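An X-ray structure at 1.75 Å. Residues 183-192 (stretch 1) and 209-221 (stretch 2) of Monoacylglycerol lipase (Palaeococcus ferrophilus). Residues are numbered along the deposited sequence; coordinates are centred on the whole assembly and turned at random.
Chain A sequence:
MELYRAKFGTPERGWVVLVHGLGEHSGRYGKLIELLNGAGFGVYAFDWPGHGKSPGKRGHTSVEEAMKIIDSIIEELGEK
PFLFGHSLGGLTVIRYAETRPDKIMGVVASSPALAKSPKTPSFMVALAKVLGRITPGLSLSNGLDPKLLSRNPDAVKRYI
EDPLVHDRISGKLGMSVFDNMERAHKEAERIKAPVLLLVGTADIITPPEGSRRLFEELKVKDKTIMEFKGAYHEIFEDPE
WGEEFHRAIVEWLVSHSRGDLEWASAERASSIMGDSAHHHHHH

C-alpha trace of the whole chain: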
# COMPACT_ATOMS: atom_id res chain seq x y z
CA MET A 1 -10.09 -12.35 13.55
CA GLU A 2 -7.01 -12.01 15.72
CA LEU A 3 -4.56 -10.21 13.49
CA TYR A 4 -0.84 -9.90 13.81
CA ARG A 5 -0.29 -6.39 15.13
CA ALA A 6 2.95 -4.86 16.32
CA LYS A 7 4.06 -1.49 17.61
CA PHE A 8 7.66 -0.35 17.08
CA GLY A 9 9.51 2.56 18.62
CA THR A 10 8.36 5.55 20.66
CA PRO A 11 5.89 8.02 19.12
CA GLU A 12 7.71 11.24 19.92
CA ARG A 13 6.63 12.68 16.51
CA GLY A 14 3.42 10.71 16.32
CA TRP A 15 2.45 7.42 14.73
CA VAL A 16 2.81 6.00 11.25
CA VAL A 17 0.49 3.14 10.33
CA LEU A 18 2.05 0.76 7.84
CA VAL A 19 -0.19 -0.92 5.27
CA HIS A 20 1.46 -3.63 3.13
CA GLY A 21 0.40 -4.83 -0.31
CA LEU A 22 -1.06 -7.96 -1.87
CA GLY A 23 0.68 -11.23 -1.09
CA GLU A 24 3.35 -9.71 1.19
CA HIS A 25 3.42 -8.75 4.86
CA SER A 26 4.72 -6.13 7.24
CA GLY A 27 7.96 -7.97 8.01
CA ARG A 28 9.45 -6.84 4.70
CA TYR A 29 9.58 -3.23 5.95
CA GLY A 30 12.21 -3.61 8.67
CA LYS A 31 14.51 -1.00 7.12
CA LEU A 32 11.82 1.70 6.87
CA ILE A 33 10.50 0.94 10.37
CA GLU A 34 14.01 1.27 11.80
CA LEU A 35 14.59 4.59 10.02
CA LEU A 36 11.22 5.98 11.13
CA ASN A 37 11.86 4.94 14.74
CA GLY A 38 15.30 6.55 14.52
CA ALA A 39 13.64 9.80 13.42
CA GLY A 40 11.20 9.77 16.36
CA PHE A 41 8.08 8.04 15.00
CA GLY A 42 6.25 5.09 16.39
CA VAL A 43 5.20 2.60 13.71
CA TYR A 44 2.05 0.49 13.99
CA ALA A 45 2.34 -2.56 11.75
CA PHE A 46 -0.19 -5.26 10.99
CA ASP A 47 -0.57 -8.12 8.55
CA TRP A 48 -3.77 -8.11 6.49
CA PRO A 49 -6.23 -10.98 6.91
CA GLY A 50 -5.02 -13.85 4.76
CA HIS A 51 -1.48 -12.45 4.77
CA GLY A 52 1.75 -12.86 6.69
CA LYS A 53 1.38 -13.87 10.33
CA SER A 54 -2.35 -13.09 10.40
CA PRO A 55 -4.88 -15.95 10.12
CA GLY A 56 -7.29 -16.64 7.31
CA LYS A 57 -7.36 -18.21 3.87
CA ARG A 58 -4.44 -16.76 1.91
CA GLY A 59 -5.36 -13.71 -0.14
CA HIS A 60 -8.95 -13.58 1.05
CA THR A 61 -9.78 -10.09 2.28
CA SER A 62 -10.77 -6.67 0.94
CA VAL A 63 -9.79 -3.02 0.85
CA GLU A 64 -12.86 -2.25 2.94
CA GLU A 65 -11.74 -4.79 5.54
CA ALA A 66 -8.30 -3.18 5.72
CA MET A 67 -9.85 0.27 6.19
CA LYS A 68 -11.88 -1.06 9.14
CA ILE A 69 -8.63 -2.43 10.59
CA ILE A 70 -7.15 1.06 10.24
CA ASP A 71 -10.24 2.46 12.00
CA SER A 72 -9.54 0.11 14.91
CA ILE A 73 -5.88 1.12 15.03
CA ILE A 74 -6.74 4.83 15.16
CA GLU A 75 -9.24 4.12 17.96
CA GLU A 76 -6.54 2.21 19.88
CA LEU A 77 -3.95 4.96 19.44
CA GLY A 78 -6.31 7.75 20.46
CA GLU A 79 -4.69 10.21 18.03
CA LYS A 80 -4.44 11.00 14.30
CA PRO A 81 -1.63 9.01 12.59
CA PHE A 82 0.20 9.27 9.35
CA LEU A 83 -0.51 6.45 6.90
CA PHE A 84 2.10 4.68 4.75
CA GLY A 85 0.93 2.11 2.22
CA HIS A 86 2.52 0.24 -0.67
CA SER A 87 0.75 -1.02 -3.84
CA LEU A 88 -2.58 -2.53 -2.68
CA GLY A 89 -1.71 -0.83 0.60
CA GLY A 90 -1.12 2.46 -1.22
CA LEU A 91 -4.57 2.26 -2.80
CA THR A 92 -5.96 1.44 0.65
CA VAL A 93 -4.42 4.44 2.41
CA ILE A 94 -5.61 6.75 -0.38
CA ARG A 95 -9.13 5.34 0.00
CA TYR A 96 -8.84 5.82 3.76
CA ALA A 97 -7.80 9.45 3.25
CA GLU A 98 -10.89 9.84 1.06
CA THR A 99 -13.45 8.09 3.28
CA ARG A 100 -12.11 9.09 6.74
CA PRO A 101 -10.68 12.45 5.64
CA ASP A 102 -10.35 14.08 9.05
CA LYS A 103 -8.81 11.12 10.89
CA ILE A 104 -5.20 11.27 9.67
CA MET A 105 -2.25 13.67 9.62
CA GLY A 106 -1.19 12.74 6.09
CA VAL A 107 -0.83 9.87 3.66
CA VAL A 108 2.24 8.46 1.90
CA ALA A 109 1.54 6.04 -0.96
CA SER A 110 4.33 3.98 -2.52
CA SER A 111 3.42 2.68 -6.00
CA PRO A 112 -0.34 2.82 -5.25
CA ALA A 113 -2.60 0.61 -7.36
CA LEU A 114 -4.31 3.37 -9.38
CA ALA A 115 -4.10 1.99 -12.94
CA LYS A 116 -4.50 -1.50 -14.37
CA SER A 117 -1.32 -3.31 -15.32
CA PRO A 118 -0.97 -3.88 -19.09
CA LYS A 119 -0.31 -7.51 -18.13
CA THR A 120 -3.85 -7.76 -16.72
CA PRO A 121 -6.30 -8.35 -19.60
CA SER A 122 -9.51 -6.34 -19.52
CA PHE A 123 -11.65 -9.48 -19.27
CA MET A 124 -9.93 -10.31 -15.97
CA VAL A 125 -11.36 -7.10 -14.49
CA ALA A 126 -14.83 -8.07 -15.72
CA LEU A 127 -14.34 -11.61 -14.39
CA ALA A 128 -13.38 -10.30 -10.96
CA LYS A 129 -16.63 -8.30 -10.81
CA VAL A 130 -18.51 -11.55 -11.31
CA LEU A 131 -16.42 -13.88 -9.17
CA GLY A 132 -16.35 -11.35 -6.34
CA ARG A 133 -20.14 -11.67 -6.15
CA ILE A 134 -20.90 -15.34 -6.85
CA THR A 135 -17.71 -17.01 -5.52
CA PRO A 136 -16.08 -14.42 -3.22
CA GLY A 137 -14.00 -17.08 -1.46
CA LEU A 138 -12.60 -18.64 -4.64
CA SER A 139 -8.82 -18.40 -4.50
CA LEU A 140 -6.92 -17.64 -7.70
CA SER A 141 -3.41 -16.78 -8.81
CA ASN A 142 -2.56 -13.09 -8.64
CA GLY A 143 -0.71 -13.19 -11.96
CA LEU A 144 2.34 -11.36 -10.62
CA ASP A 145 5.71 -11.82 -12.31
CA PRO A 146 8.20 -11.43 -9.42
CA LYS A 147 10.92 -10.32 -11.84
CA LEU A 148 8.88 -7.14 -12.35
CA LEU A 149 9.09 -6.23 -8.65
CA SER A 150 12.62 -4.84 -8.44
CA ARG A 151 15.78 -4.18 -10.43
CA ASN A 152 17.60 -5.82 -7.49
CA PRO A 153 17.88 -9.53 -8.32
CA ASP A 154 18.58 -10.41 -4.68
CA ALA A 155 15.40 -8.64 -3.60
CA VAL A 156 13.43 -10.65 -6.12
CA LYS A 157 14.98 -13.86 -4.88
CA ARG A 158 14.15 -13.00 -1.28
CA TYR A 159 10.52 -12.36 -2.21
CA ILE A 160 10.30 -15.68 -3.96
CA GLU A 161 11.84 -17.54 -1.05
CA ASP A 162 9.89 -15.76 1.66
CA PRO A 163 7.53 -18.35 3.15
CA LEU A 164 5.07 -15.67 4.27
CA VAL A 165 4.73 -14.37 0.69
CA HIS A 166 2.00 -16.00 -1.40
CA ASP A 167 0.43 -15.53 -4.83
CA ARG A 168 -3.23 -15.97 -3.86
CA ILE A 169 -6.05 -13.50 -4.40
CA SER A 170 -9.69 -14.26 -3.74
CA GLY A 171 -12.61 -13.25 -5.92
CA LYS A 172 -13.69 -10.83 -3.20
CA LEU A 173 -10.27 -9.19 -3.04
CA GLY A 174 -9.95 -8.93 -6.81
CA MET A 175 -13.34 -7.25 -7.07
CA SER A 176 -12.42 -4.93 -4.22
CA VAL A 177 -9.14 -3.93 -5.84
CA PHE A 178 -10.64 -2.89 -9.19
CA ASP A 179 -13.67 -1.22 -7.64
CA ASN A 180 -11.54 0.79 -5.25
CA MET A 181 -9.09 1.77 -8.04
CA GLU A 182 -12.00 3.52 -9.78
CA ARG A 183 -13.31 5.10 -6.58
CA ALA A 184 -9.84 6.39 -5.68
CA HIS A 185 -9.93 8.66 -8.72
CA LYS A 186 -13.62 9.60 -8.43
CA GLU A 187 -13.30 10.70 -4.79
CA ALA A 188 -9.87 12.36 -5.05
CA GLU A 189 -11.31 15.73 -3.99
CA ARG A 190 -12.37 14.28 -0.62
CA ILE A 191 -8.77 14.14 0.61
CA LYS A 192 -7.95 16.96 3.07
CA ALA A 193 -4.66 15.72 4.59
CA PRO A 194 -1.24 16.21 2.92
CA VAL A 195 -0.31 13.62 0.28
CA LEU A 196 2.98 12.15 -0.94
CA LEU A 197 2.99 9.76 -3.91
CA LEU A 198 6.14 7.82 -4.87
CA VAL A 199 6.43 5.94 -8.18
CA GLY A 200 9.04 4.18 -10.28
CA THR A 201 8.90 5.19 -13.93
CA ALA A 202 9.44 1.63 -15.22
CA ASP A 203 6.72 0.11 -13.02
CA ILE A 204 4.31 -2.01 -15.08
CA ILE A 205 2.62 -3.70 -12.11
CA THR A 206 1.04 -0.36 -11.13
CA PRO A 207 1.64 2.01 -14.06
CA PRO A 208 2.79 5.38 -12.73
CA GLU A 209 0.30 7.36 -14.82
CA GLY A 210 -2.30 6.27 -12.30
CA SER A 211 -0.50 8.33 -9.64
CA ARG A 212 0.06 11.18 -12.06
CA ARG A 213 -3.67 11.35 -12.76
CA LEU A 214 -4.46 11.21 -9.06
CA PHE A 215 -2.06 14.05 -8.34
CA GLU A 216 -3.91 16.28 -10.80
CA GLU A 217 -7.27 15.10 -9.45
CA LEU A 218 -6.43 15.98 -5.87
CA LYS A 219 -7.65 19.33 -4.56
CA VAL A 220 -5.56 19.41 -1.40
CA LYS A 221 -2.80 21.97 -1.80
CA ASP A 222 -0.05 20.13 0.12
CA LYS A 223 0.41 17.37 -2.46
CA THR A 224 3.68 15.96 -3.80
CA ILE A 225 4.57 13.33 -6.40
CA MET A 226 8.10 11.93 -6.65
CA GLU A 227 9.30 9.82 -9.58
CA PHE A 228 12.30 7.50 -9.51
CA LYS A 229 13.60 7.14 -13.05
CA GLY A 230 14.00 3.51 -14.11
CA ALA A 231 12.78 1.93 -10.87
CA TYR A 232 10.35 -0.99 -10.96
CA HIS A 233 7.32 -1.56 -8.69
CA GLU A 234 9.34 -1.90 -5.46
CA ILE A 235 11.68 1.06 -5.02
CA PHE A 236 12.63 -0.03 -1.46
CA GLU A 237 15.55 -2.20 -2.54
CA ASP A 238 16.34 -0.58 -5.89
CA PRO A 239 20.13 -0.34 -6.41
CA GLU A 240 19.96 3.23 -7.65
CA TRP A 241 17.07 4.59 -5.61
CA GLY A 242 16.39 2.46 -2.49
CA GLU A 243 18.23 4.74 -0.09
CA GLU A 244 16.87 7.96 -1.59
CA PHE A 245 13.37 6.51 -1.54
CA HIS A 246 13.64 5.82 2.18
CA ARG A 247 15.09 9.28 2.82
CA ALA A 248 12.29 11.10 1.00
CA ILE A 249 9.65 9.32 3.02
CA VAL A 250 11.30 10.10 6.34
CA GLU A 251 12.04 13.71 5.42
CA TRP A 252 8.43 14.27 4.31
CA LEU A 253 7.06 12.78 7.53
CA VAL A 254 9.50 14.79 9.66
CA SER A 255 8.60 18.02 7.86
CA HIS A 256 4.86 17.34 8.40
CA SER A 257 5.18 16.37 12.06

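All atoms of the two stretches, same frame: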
# COMPACT_ATOMS: atom_id res chain seq x y z
N ARG A 183 -12.81 4.15 -7.56
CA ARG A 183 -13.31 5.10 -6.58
C ARG A 183 -12.20 6.03 -6.12
O ARG A 183 -12.47 7.17 -5.75
CB ARG A 183 -13.92 4.38 -5.40
CG ARG A 183 -15.17 3.62 -5.80
CD ARG A 183 -15.70 2.97 -4.54
NE ARG A 183 -16.90 2.20 -4.80
CZ ARG A 183 -17.43 1.33 -3.95
NH1 ARG A 183 -16.84 1.09 -2.77
NH2 ARG A 183 -18.53 0.66 -4.28
N ALA A 184 -10.94 5.56 -6.17
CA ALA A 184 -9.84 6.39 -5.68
C ALA A 184 -9.72 7.63 -6.54
O ALA A 184 -9.45 8.73 -6.04
CB ALA A 184 -8.51 5.63 -5.69
N HIS A 185 -9.97 7.49 -7.84
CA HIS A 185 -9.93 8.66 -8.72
C HIS A 185 -11.19 9.50 -8.57
O HIS A 185 -11.11 10.73 -8.51
CB HIS A 185 -9.74 8.20 -10.16
CG HIS A 185 -8.41 7.57 -10.42
ND1 HIS A 185 -7.26 8.32 -10.55
CD2 HIS A 185 -8.04 6.28 -10.56
CE1 HIS A 185 -6.24 7.51 -10.78
NE2 HIS A 185 -6.69 6.27 -10.79
N LYS A 186 -12.36 8.86 -8.48
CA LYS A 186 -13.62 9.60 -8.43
C LYS A 186 -13.71 10.48 -7.19
O LYS A 186 -14.26 11.58 -7.25
CB LYS A 186 -14.80 8.64 -8.50
CG LYS A 186 -15.01 8.03 -9.87
CD LYS A 186 -16.20 7.09 -9.87
CE LYS A 186 -16.42 6.49 -11.25
NZ LYS A 186 -17.53 5.50 -11.27
N GLU A 187 -13.18 10.01 -6.06
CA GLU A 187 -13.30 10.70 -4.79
C GLU A 187 -12.03 11.45 -4.39
O GLU A 187 -11.87 11.78 -3.21
CB GLU A 187 -13.70 9.70 -3.69
CG GLU A 187 -14.97 8.94 -4.01
CD GLU A 187 -15.46 8.08 -2.86
OE1 GLU A 187 -14.87 8.14 -1.76
OE2 GLU A 187 -16.44 7.34 -3.05
N ALA A 188 -11.15 11.74 -5.36
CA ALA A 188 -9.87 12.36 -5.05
C ALA A 188 -10.03 13.68 -4.31
O ALA A 188 -9.23 14.01 -3.43
CB ALA A 188 -9.08 12.58 -6.35
N GLU A 189 -11.08 14.44 -4.63
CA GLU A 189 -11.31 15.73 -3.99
C GLU A 189 -11.69 15.63 -2.52
O GLU A 189 -11.71 16.65 -1.83
CB GLU A 189 -12.38 16.52 -4.76
CG GLU A 189 -11.99 16.80 -6.20
CD GLU A 189 -12.77 17.94 -6.81
OE1 GLU A 189 -13.77 18.39 -6.20
OE2 GLU A 189 -12.39 18.40 -7.91
N ARG A 190 -12.02 14.44 -2.03
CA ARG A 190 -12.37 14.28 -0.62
C ARG A 190 -11.16 14.33 0.30
O ARG A 190 -11.33 14.55 1.51
CB ARG A 190 -13.12 12.96 -0.40
CG ARG A 190 -14.41 12.84 -1.18
CD ARG A 190 -15.18 11.58 -0.82
NE ARG A 190 -15.67 11.58 0.55
CZ ARG A 190 -16.12 10.50 1.19
NH1 ARG A 190 -16.14 9.33 0.57
NH2 ARG A 190 -16.55 10.59 2.44
N ILE A 191 -9.96 14.14 -0.23
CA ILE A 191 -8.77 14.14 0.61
C ILE A 191 -8.51 15.56 1.10
O ILE A 191 -8.47 16.51 0.30
CB ILE A 191 -7.56 13.59 -0.14
CG1 ILE A 191 -7.79 12.09 -0.45
CG2 ILE A 191 -6.29 13.80 0.74
CD1 ILE A 191 -6.62 11.37 -1.01
N LYS A 192 -8.30 15.69 2.42
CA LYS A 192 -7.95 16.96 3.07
C LYS A 192 -6.56 16.98 3.68
O LYS A 192 -6.00 18.07 3.88
CB LYS A 192 -8.97 17.28 4.18
CG LYS A 192 -10.40 17.42 3.66
CD LYS A 192 -10.49 18.64 2.67
CE LYS A 192 -11.92 19.20 2.50
NZ LYS A 192 -12.79 18.41 1.56
N GLU A 209 1.25 6.36 -14.37
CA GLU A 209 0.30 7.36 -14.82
C GLU A 209 -0.91 7.39 -13.89
O GLU A 209 -1.58 8.40 -13.79
CB GLU A 209 -0.11 7.14 -16.27
CG GLU A 209 -0.87 8.30 -16.87
CD GLU A 209 -0.04 9.56 -17.04
OE1 GLU A 209 1.18 9.46 -17.11
OE2 GLU A 209 -0.62 10.64 -17.14
N GLY A 210 -1.19 6.28 -13.22
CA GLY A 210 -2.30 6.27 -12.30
C GLY A 210 -2.07 7.29 -11.20
O GLY A 210 -2.96 8.02 -10.84
N SER A 211 -0.86 7.34 -10.65
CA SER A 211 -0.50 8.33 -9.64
C SER A 211 -0.47 9.75 -10.21
O SER A 211 -0.87 10.70 -9.56
CB SER A 211 0.83 7.99 -8.96
OG SER A 211 0.65 6.99 -8.00
N ARG A 212 0.02 9.88 -11.43
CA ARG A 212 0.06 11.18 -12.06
C ARG A 212 -1.35 11.73 -12.24
O ARG A 212 -1.57 12.90 -12.04
CB ARG A 212 0.81 11.14 -13.40
CG ARG A 212 2.23 10.62 -13.31
CD ARG A 212 3.00 10.81 -14.60
NE ARG A 212 4.30 10.15 -14.56
CZ ARG A 212 4.59 9.04 -15.21
NH1 ARG A 212 3.68 8.46 -15.98
NH2 ARG A 212 5.79 8.50 -15.11
N ARG A 213 -2.30 10.89 -12.64
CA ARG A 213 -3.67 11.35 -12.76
C ARG A 213 -4.25 11.74 -11.41
O ARG A 213 -4.92 12.73 -11.28
CB ARG A 213 -4.58 10.30 -13.39
CG ARG A 213 -4.24 9.92 -14.81
CD ARG A 213 -4.36 11.07 -15.78
NE ARG A 213 -3.06 11.66 -16.03
CZ ARG A 213 -2.77 12.93 -15.80
NH1 ARG A 213 -1.54 13.37 -16.04
NH2 ARG A 213 -3.70 13.75 -15.35
N LEU A 214 -3.96 10.94 -10.40
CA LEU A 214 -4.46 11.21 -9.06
C LEU A 214 -3.93 12.54 -8.53
O LEU A 214 -4.67 13.30 -7.94
CB LEU A 214 -4.11 10.10 -8.08
CG LEU A 214 -4.66 10.34 -6.68
CD1 LEU A 214 -6.17 10.24 -6.68
CD2 LEU A 214 -4.07 9.39 -5.68
N PHE A 215 -2.67 12.83 -8.81
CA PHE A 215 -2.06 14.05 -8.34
C PHE A 215 -2.83 15.25 -8.89
O PHE A 215 -3.13 16.18 -8.16
CB PHE A 215 -0.62 14.08 -8.81
CG PHE A 215 0.13 15.31 -8.39
CD1 PHE A 215 0.70 15.38 -7.14
CD2 PHE A 215 0.27 16.37 -9.24
CE1 PHE A 215 1.39 16.49 -6.75
CE2 PHE A 215 0.96 17.50 -8.86
CZ PHE A 215 1.52 17.55 -7.61
N GLU A 216 -3.15 15.22 -10.17
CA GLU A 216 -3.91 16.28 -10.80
C GLU A 216 -5.36 16.33 -10.32
O GLU A 216 -5.99 17.37 -10.32
CB GLU A 216 -3.77 16.20 -12.32
CG GLU A 216 -2.32 15.96 -12.69
CD GLU A 216 -1.94 16.32 -14.10
OE1 GLU A 216 -2.75 16.11 -15.01
OE2 GLU A 216 -0.81 16.79 -14.29
N GLU A 217 -5.89 15.19 -9.91
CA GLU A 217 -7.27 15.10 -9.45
C GLU A 217 -7.43 15.60 -8.02
O GLU A 217 -8.49 16.03 -7.64
CB GLU A 217 -7.77 13.66 -9.55
CG GLU A 217 -8.13 13.24 -10.96
CD GLU A 217 -8.08 11.74 -11.16
OE1 GLU A 217 -8.49 11.27 -12.23
OE2 GLU A 217 -7.60 11.05 -10.26
N LEU A 218 -6.36 15.53 -7.24
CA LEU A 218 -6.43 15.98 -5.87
C LEU A 218 -6.66 17.48 -5.80
O LEU A 218 -6.18 18.22 -6.64
CB LEU A 218 -5.14 15.66 -5.14
CG LEU A 218 -4.78 14.20 -4.88
CD1 LEU A 218 -3.33 14.13 -4.46
CD2 LEU A 218 -5.67 13.60 -3.81
N LYS A 219 -7.38 17.92 -4.77
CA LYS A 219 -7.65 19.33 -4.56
C LYS A 219 -6.87 19.88 -3.38
O LYS A 219 -6.72 21.08 -3.24
CB LYS A 219 -9.14 19.59 -4.37
CG LYS A 219 -9.92 19.54 -5.67
CD LYS A 219 -9.34 20.48 -6.71
CE LYS A 219 -9.52 19.93 -8.12
NZ LYS A 219 -8.25 19.34 -8.62
N VAL A 220 -6.38 18.99 -2.53
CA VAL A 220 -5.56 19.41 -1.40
C VAL A 220 -4.31 20.09 -1.93
O VAL A 220 -3.72 19.66 -2.94
CB VAL A 220 -5.23 18.20 -0.50
CG1 VAL A 220 -4.40 17.17 -1.26
CG2 VAL A 220 -4.51 18.65 0.77
N LYS A 221 -3.91 21.18 -1.29
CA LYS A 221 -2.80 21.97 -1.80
C LYS A 221 -1.46 21.32 -1.49
O LYS A 221 -0.56 21.32 -2.34
CB LYS A 221 -2.87 23.40 -1.27
CG LYS A 221 -4.13 24.12 -1.74
CD LYS A 221 -4.27 25.49 -1.13
CE LYS A 221 -5.47 26.20 -1.73
NZ LYS A 221 -6.64 25.28 -1.87
O HOH W 1 -8.05 16.30 -2.44
O HOH W 2 -10.96 16.09 -9.30

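Stretch 1 starts with the last turn of a helix, 183-186, and passes through a short 3-10 segment ending at R190 into loop. Stretch 2 is a helix, 209-217, followed by loop. The two run side by side in the same direction. CA atoms pair H185 with L214 (6.0 Å), A188 with L218 (5.1 Å) and K192 with V220 (5.6 Å). Together they bury 553 Å² of surface.

No direct backbone hydrogen bond joins the stretches. Water 1 bridges them instead. It donates to A188 O and I191 O, both at 2.8 Å, and accepts from K219 N at 2.9 Å. These groups lie beyond the helix 183-186 in stretch 1 and the helix 209-217 in stretch 2.

One direct hydrogen bond crosses the contact: H185 ND1 donates to E217 OE2 at 2.8 Å, with an angle of 163°. OE2 lies at the edge of the imidazole, near its plane, as a ring nitrogen donor requires. The same ring brings CE1 to 3.3 Å from G210 O. H185 NE2 is hydrogen-bonded elsewhere in the structure.

Further along both chains the side-chain contacts are mainly apolar. A188 points toward stretch 2, and its small side chain permits close packing: CB is 3.7 Å from L214 CD1 and 3.6 Å from E217 CB. L214 and L218 are buried, and the ends of both side chains come nearer to stretch 1 than their CA-to-CB bonds suggest. L218 CD2 meets I191 CD1 at 3.7 Å. V220 points toward stretch 1, with CB 3.7 Å from I191 O and CG2 3.5 Å from K192 O.

Long charged side chains suit the exposed margin. E189 OE2 is 3.3 Å from K219 CE but 4.3 Å from K219 NZ, beyond a salt bridge. K219 NZ instead donates to L218 O at 3.1 Å. Water 2 donates to E189 OE2 (3.1 Å) and E217 O (3.0 Å), adding a second bridge.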